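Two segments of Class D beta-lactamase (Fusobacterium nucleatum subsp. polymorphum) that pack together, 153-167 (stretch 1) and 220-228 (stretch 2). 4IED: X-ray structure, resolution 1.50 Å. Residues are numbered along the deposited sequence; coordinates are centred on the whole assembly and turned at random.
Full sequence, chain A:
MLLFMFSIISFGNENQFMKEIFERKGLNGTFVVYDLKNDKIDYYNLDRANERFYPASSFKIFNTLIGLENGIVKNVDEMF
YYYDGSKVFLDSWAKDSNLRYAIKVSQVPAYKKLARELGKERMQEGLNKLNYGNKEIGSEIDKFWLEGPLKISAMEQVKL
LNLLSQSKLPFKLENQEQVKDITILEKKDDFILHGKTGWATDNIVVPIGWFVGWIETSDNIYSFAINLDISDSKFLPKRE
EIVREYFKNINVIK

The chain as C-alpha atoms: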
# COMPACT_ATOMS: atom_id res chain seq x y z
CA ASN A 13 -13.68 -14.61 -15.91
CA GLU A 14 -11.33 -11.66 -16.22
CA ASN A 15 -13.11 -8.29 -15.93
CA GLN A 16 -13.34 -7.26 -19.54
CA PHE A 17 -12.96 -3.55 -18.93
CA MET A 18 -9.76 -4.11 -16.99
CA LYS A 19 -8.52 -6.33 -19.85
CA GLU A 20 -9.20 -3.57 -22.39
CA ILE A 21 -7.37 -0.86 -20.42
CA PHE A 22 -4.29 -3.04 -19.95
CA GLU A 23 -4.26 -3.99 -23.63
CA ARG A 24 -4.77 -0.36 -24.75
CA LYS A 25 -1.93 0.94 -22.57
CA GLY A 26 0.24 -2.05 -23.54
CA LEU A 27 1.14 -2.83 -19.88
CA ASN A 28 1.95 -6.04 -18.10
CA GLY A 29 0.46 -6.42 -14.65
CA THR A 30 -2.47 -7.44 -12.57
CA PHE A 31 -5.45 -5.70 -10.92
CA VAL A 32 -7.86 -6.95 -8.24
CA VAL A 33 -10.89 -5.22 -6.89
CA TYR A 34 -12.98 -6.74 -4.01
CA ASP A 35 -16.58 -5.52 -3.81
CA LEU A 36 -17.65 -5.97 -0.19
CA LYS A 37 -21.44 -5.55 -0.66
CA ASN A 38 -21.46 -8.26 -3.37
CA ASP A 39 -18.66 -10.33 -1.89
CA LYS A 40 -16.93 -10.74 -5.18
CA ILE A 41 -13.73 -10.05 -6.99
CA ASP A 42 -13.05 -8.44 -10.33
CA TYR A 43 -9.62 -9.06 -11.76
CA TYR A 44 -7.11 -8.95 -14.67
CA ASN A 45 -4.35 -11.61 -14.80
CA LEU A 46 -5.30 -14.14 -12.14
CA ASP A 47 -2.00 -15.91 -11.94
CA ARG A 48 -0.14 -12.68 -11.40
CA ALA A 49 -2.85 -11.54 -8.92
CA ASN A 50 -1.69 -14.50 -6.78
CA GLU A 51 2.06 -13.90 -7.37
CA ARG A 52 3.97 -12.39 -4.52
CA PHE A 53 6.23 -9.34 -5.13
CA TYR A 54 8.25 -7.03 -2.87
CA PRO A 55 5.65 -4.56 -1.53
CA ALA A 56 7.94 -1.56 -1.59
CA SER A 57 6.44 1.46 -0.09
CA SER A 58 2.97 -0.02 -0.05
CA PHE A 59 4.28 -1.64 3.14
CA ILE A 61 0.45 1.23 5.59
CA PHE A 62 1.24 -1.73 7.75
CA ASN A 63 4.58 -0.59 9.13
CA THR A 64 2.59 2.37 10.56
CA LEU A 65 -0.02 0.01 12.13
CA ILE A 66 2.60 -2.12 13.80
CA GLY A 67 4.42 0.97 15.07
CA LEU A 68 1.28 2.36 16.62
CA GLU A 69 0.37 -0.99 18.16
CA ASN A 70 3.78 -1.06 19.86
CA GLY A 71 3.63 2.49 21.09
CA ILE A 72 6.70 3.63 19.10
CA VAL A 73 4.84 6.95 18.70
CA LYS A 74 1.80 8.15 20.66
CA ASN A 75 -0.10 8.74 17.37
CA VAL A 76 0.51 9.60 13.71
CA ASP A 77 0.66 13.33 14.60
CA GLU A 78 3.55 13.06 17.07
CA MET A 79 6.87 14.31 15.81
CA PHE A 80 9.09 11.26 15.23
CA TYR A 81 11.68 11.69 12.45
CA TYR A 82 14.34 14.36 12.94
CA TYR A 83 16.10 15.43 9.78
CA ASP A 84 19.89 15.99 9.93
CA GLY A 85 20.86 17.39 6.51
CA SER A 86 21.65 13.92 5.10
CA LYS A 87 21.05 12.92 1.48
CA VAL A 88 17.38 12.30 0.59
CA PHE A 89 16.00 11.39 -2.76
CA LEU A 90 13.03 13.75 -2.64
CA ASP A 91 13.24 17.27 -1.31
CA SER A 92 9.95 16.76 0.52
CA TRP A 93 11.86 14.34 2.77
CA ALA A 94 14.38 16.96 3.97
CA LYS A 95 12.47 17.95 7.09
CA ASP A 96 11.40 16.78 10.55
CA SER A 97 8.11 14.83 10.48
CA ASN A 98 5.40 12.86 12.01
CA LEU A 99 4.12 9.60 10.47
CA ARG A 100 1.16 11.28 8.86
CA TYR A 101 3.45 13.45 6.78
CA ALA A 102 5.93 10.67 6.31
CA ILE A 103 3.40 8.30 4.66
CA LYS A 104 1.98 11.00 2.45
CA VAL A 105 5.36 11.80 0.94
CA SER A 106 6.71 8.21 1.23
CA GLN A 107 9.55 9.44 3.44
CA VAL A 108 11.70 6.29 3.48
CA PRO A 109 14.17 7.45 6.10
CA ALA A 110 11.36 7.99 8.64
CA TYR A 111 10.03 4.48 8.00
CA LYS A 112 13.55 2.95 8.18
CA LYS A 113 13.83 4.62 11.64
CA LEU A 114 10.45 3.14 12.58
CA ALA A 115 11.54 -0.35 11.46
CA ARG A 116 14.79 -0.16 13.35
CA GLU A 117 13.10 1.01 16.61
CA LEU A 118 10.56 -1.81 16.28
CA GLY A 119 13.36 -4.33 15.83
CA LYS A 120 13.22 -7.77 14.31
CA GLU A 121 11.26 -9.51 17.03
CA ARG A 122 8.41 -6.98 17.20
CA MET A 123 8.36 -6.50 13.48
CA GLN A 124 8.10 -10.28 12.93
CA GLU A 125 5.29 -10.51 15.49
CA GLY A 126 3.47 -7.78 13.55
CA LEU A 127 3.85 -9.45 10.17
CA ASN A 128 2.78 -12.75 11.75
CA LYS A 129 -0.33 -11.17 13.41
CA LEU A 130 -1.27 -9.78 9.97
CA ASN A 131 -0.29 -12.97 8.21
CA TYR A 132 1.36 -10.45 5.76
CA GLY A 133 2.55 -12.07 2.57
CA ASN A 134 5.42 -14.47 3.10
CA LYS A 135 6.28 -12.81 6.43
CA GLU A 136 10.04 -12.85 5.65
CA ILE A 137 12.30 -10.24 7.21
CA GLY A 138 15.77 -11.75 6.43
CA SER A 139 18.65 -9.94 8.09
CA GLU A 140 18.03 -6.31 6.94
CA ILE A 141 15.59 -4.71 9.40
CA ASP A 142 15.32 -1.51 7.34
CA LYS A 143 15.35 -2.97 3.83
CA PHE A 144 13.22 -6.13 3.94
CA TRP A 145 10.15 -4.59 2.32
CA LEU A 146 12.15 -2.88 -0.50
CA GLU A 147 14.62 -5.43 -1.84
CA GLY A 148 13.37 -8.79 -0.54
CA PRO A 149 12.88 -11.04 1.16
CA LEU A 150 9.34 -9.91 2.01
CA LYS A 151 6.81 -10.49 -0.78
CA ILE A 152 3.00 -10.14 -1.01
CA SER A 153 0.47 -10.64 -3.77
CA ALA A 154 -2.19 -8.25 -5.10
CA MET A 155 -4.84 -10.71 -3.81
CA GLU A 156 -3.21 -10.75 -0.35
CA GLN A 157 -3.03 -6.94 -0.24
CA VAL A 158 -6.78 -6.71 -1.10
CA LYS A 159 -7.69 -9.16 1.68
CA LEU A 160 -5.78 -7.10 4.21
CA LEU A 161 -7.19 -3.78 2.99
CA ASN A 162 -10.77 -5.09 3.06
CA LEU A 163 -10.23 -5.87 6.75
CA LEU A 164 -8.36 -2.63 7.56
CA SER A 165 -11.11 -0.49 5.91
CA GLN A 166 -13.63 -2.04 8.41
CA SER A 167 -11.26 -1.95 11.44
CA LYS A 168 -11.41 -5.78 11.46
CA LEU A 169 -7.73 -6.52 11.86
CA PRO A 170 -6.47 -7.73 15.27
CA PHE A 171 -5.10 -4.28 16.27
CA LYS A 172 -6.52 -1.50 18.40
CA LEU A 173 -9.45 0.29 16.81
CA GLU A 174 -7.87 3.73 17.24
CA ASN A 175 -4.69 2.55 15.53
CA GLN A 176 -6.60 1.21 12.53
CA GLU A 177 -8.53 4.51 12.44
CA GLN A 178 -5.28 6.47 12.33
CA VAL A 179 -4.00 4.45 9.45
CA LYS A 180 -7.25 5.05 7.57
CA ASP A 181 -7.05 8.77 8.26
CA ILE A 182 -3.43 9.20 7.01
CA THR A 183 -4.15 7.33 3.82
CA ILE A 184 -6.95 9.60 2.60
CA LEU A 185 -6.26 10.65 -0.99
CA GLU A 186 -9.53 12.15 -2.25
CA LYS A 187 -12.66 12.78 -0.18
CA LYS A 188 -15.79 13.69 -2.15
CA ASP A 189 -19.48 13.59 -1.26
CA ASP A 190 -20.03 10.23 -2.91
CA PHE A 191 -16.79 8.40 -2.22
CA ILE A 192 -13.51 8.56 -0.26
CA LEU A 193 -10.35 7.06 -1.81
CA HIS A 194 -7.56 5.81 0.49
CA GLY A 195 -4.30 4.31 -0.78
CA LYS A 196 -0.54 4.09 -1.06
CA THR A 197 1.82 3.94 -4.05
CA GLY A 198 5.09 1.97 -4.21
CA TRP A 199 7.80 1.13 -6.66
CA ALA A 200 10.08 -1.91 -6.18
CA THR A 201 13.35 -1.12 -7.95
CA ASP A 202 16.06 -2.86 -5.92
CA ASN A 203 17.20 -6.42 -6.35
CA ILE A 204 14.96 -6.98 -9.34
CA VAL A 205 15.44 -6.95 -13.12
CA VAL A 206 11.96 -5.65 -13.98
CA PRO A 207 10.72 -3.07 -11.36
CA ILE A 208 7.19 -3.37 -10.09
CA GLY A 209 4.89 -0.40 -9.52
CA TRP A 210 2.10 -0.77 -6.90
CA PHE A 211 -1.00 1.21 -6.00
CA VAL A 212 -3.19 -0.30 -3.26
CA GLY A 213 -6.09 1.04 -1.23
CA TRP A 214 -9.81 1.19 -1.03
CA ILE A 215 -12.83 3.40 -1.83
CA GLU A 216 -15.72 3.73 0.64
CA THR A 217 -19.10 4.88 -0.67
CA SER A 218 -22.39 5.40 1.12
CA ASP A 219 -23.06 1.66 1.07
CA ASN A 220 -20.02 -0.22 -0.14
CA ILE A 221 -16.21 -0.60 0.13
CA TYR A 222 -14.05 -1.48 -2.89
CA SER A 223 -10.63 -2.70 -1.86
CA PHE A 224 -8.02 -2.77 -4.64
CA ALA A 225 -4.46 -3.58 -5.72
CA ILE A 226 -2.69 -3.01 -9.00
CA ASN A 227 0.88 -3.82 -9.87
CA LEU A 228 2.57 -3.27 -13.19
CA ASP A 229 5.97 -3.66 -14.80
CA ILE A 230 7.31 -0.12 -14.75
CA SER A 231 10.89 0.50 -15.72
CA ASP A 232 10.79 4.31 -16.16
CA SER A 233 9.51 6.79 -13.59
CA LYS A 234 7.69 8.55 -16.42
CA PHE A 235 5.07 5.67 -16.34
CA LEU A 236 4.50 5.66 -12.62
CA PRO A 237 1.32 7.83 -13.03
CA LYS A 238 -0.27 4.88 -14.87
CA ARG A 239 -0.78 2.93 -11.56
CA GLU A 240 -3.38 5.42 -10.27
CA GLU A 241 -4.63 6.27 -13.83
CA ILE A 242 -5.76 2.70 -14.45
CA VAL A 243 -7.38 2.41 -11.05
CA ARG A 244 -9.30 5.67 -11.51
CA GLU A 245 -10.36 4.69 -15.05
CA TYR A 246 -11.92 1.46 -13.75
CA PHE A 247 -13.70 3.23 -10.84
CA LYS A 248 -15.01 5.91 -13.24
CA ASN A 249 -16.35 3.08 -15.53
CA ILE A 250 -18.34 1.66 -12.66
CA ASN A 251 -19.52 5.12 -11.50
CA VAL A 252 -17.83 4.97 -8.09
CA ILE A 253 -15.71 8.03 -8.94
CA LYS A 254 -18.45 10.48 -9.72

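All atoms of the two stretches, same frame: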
# COMPACT_ATOMS: atom_id res chain seq x y z
N SER A 153 1.19 -10.71 -2.52
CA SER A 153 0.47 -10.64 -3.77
C SER A 153 -0.62 -9.58 -3.78
O SER A 153 -1.01 -9.10 -2.75
CB SER A 153 -0.11 -12.01 -4.15
OG SER A 153 -1.22 -12.28 -3.27
N ALA A 154 -1.08 -9.23 -4.99
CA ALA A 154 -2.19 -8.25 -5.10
C ALA A 154 -3.39 -8.81 -4.33
O ALA A 154 -4.06 -8.07 -3.66
CB ALA A 154 -2.51 -7.94 -6.59
N MET A 155 -3.66 -10.11 -4.47
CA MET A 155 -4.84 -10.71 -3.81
C MET A 155 -4.66 -10.60 -2.28
O MET A 155 -5.64 -10.29 -1.56
CB MET A 155 -5.01 -12.20 -4.19
CG MET A 155 -6.36 -12.74 -3.88
SD MET A 155 -7.61 -12.15 -5.02
CE MET A 155 -7.25 -12.89 -6.49
N GLU A 156 -3.49 -10.83 -1.74
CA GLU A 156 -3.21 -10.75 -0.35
C GLU A 156 -3.37 -9.34 0.12
O GLU A 156 -3.89 -9.13 1.24
CB GLU A 156 -1.76 -11.31 -0.12
CG GLU A 156 -1.71 -12.82 -0.08
CD GLU A 156 -0.33 -13.37 -0.07
OE1 GLU A 156 0.69 -12.75 -0.40
OE2 GLU A 156 -0.30 -14.63 0.25
N GLN A 157 -2.88 -8.36 -0.63
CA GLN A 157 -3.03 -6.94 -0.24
C GLN A 157 -4.53 -6.62 -0.13
O GLN A 157 -4.96 -5.98 0.86
CB GLN A 157 -2.41 -6.02 -1.25
CG GLN A 157 -0.89 -6.13 -1.38
CD GLN A 157 -0.13 -4.94 -0.89
OE1 GLN A 157 1.01 -4.59 -1.48
NE2 GLN A 157 -0.58 -4.30 0.10
N VAL A 158 -5.34 -7.00 -1.10
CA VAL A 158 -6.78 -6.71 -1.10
C VAL A 158 -7.43 -7.30 0.13
O VAL A 158 -8.30 -6.66 0.73
CB VAL A 158 -7.39 -7.20 -2.43
CG1 VAL A 158 -8.93 -7.15 -2.32
CG2 VAL A 158 -6.92 -6.32 -3.56
N LYS A 159 -7.08 -8.54 0.48
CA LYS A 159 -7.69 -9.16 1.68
C LYS A 159 -7.40 -8.35 2.92
O LYS A 159 -8.30 -8.06 3.74
CB LYS A 159 -7.26 -10.62 1.79
CG LYS A 159 -7.84 -11.54 0.72
CD LYS A 159 -7.59 -13.03 0.85
CE LYS A 159 -8.09 -13.82 -0.40
NZ LYS A 159 -7.59 -15.26 -0.47
N LEU A 160 -6.16 -7.89 3.08
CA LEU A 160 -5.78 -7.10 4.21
C LEU A 160 -6.49 -5.75 4.25
O LEU A 160 -6.92 -5.25 5.31
CB LEU A 160 -4.29 -6.85 4.30
CG LEU A 160 -3.41 -7.96 4.80
CD1 LEU A 160 -1.95 -7.64 4.45
CD2 LEU A 160 -3.61 -8.19 6.26
N LEU A 161 -6.63 -5.14 3.09
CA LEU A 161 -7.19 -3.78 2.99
C LEU A 161 -8.69 -3.84 3.23
O LEU A 161 -9.24 -2.94 3.83
CB LEU A 161 -6.86 -3.19 1.63
CG LEU A 161 -5.40 -2.81 1.53
CD1 LEU A 161 -4.99 -2.62 0.06
CD2 LEU A 161 -4.95 -1.56 2.33
N ASN A 162 -9.35 -4.89 2.75
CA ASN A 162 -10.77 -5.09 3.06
C ASN A 162 -10.99 -5.12 4.57
O ASN A 162 -11.92 -4.50 5.12
CB ASN A 162 -11.29 -6.35 2.39
CG ASN A 162 -12.74 -6.61 2.82
OD1 ASN A 162 -13.63 -5.81 2.60
ND2 ASN A 162 -12.91 -7.67 3.42
N LEU A 163 -10.15 -5.81 5.27
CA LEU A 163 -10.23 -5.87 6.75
C LEU A 163 -9.88 -4.50 7.43
O LEU A 163 -10.57 -4.03 8.34
CB LEU A 163 -9.39 -6.99 7.31
CG LEU A 163 -9.82 -8.38 6.89
CD1 LEU A 163 -8.70 -9.40 7.25
CD2 LEU A 163 -11.16 -8.73 7.43
N LEU A 164 -8.77 -3.92 7.02
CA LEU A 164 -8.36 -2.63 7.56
C LEU A 164 -9.47 -1.58 7.42
O LEU A 164 -9.76 -0.83 8.35
CB LEU A 164 -7.10 -2.09 6.82
CG LEU A 164 -6.58 -0.73 7.31
CD1 LEU A 164 -6.29 -0.65 8.83
CD2 LEU A 164 -5.36 -0.29 6.52
N SER A 165 -10.11 -1.52 6.26
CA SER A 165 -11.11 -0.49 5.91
C SER A 165 -12.34 -0.58 6.87
O SER A 165 -13.03 0.35 7.05
CB SER A 165 -11.59 -0.66 4.47
OG SER A 165 -12.36 -1.81 4.32
N GLN A 166 -12.54 -1.78 7.43
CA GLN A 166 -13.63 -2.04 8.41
C GLN A 166 -13.13 -2.18 9.86
O GLN A 166 -13.91 -2.60 10.76
CB GLN A 166 -14.25 -3.34 7.96
CG GLN A 166 -14.89 -3.32 6.57
CD GLN A 166 -15.43 -4.69 6.22
OE1 GLN A 166 -14.79 -5.58 5.62
NE2 GLN A 166 -16.59 -4.94 6.80
N SER A 167 -11.87 -1.83 10.10
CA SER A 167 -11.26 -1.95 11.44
C SER A 167 -11.43 -3.38 11.96
O SER A 167 -11.59 -3.61 13.15
CB SER A 167 -11.80 -0.90 12.42
OG SER A 167 -11.37 0.39 11.94
N ASN A 220 -20.94 0.81 0.24
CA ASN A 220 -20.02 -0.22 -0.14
C ASN A 220 -18.57 0.20 0.11
O ASN A 220 -18.27 1.34 0.47
CB ASN A 220 -20.23 -0.52 -1.65
CG ASN A 220 -19.83 -1.92 -2.05
OD1 ASN A 220 -19.21 -2.65 -1.28
ND2 ASN A 220 -20.24 -2.33 -3.29
N ILE A 221 -17.70 -0.80 0.04
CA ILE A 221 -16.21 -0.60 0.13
C ILE A 221 -15.60 -1.46 -0.93
O ILE A 221 -15.84 -2.65 -1.00
CB ILE A 221 -15.59 -1.03 1.48
CG1 ILE A 221 -16.31 -0.31 2.61
CG2 ILE A 221 -14.13 -0.74 1.48
CD1 ILE A 221 -15.90 -0.73 4.00
N TYR A 222 -14.78 -0.81 -1.80
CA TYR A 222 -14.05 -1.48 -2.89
C TYR A 222 -12.60 -1.47 -2.55
O TYR A 222 -11.99 -0.41 -2.56
CB TYR A 222 -14.30 -0.77 -4.23
CG TYR A 222 -15.74 -0.61 -4.60
CD1 TYR A 222 -16.44 0.50 -4.10
CD2 TYR A 222 -16.40 -1.49 -5.47
CE1 TYR A 222 -17.76 0.74 -4.40
CE2 TYR A 222 -17.77 -1.28 -5.68
CZ TYR A 222 -18.43 -0.18 -5.16
OH TYR A 222 -19.83 0.05 -5.41
N SER A 223 -12.04 -2.64 -2.21
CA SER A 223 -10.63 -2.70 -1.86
C SER A 223 -9.87 -3.12 -3.13
O SER A 223 -10.37 -3.91 -3.93
CB SER A 223 -10.38 -3.73 -0.81
OG SER A 223 -10.97 -3.27 0.43
N PHE A 224 -8.71 -2.55 -3.34
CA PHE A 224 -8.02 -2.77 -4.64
C PHE A 224 -6.52 -2.81 -4.45
O PHE A 224 -5.89 -2.33 -3.54
CB PHE A 224 -8.35 -1.67 -5.64
CG PHE A 224 -7.79 -0.31 -5.27
CD1 PHE A 224 -6.47 0.07 -5.63
CD2 PHE A 224 -8.58 0.61 -4.60
CE1 PHE A 224 -5.97 1.28 -5.29
CE2 PHE A 224 -8.06 1.84 -4.27
CZ PHE A 224 -6.75 2.16 -4.60
N ALA A 225 -5.93 -3.54 -5.43
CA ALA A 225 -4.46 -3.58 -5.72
C ALA A 225 -4.14 -3.77 -7.18
O ALA A 225 -4.69 -4.69 -7.80
CB ALA A 225 -3.82 -4.69 -4.92
N ILE A 226 -3.27 -2.88 -7.64
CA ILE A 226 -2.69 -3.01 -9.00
C ILE A 226 -1.20 -3.09 -8.80
O ILE A 226 -0.59 -2.44 -7.96
CB ILE A 226 -3.10 -1.84 -9.90
CG1 ILE A 226 -2.70 -2.10 -11.40
CG2 ILE A 226 -2.53 -0.50 -9.46
CD1 ILE A 226 -3.40 -1.10 -12.29
N ASN A 227 -0.60 -3.95 -9.62
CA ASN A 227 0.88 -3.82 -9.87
C ASN A 227 1.17 -4.03 -11.33
O ASN A 227 0.46 -4.67 -12.07
CB ASN A 227 1.71 -4.71 -8.91
CG ASN A 227 1.56 -6.20 -9.15
OD1 ASN A 227 1.87 -6.73 -10.18
ND2 ASN A 227 1.16 -6.93 -8.09
N LEU A 228 2.22 -3.36 -11.75
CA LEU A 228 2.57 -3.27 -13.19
C LEU A 228 4.06 -3.30 -13.30
O LEU A 228 4.77 -2.81 -12.45
CB LEU A 228 2.15 -1.84 -13.72
CG LEU A 228 0.70 -1.35 -13.53
CD1 LEU A 228 0.50 0.16 -13.79
CD2 LEU A 228 -0.09 -2.28 -14.49
O HOH W 1 0.47 -9.72 -7.37

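A single water provides the clearest polar link between these two stretches. The water oxygen accepts from Ala154 N at 2.9 Å and from Asn227 ND2 at 3.0 Å, so a backbone amide in the first turn of the helix, free of an in-helix acceptor, is tied to a strand side chain. Ser153 caps the same end: Glu156 N donates to Ser153 OG (3.1 Å), and Ser153 N donates to Glu156 OE1 (3.0 Å).

The helix, 154-165, packs along the strand, 221-228, with N-to-C directions 152° apart, roughly antiparallel. The axes approach to 7.1 Å. Ala154 and Ala225 meet where the backbones come close: their CA atoms are 5.2 Å apart and their CB atoms 3.9 Å apart.

Ile221, Ser223, Ala225 and Asn227 point toward the helix, following the usual alternation of a strand. Tyr222, Phe224 and Ile226 point away. Val158 fits against the strand backbone, with Val158 CG2 3.5 Å from Ala225 N and 3.8 Å from Ala225 CB. Leu161 CD1 lies 3.7 Å from Phe224 O.

Ser223 OG sits close to the helix backbone, 3.2 Å from Asn162 CA. Ser165 OG donates to Asn162 O (2.8 Å), turning its hydroxyl back to its own helix, yet still touches Ile221 CG2 at 3.5 Å. Gln166 CG packs on Ile221 CD1 at 3.8 Å, closing this end with an aliphatic contact.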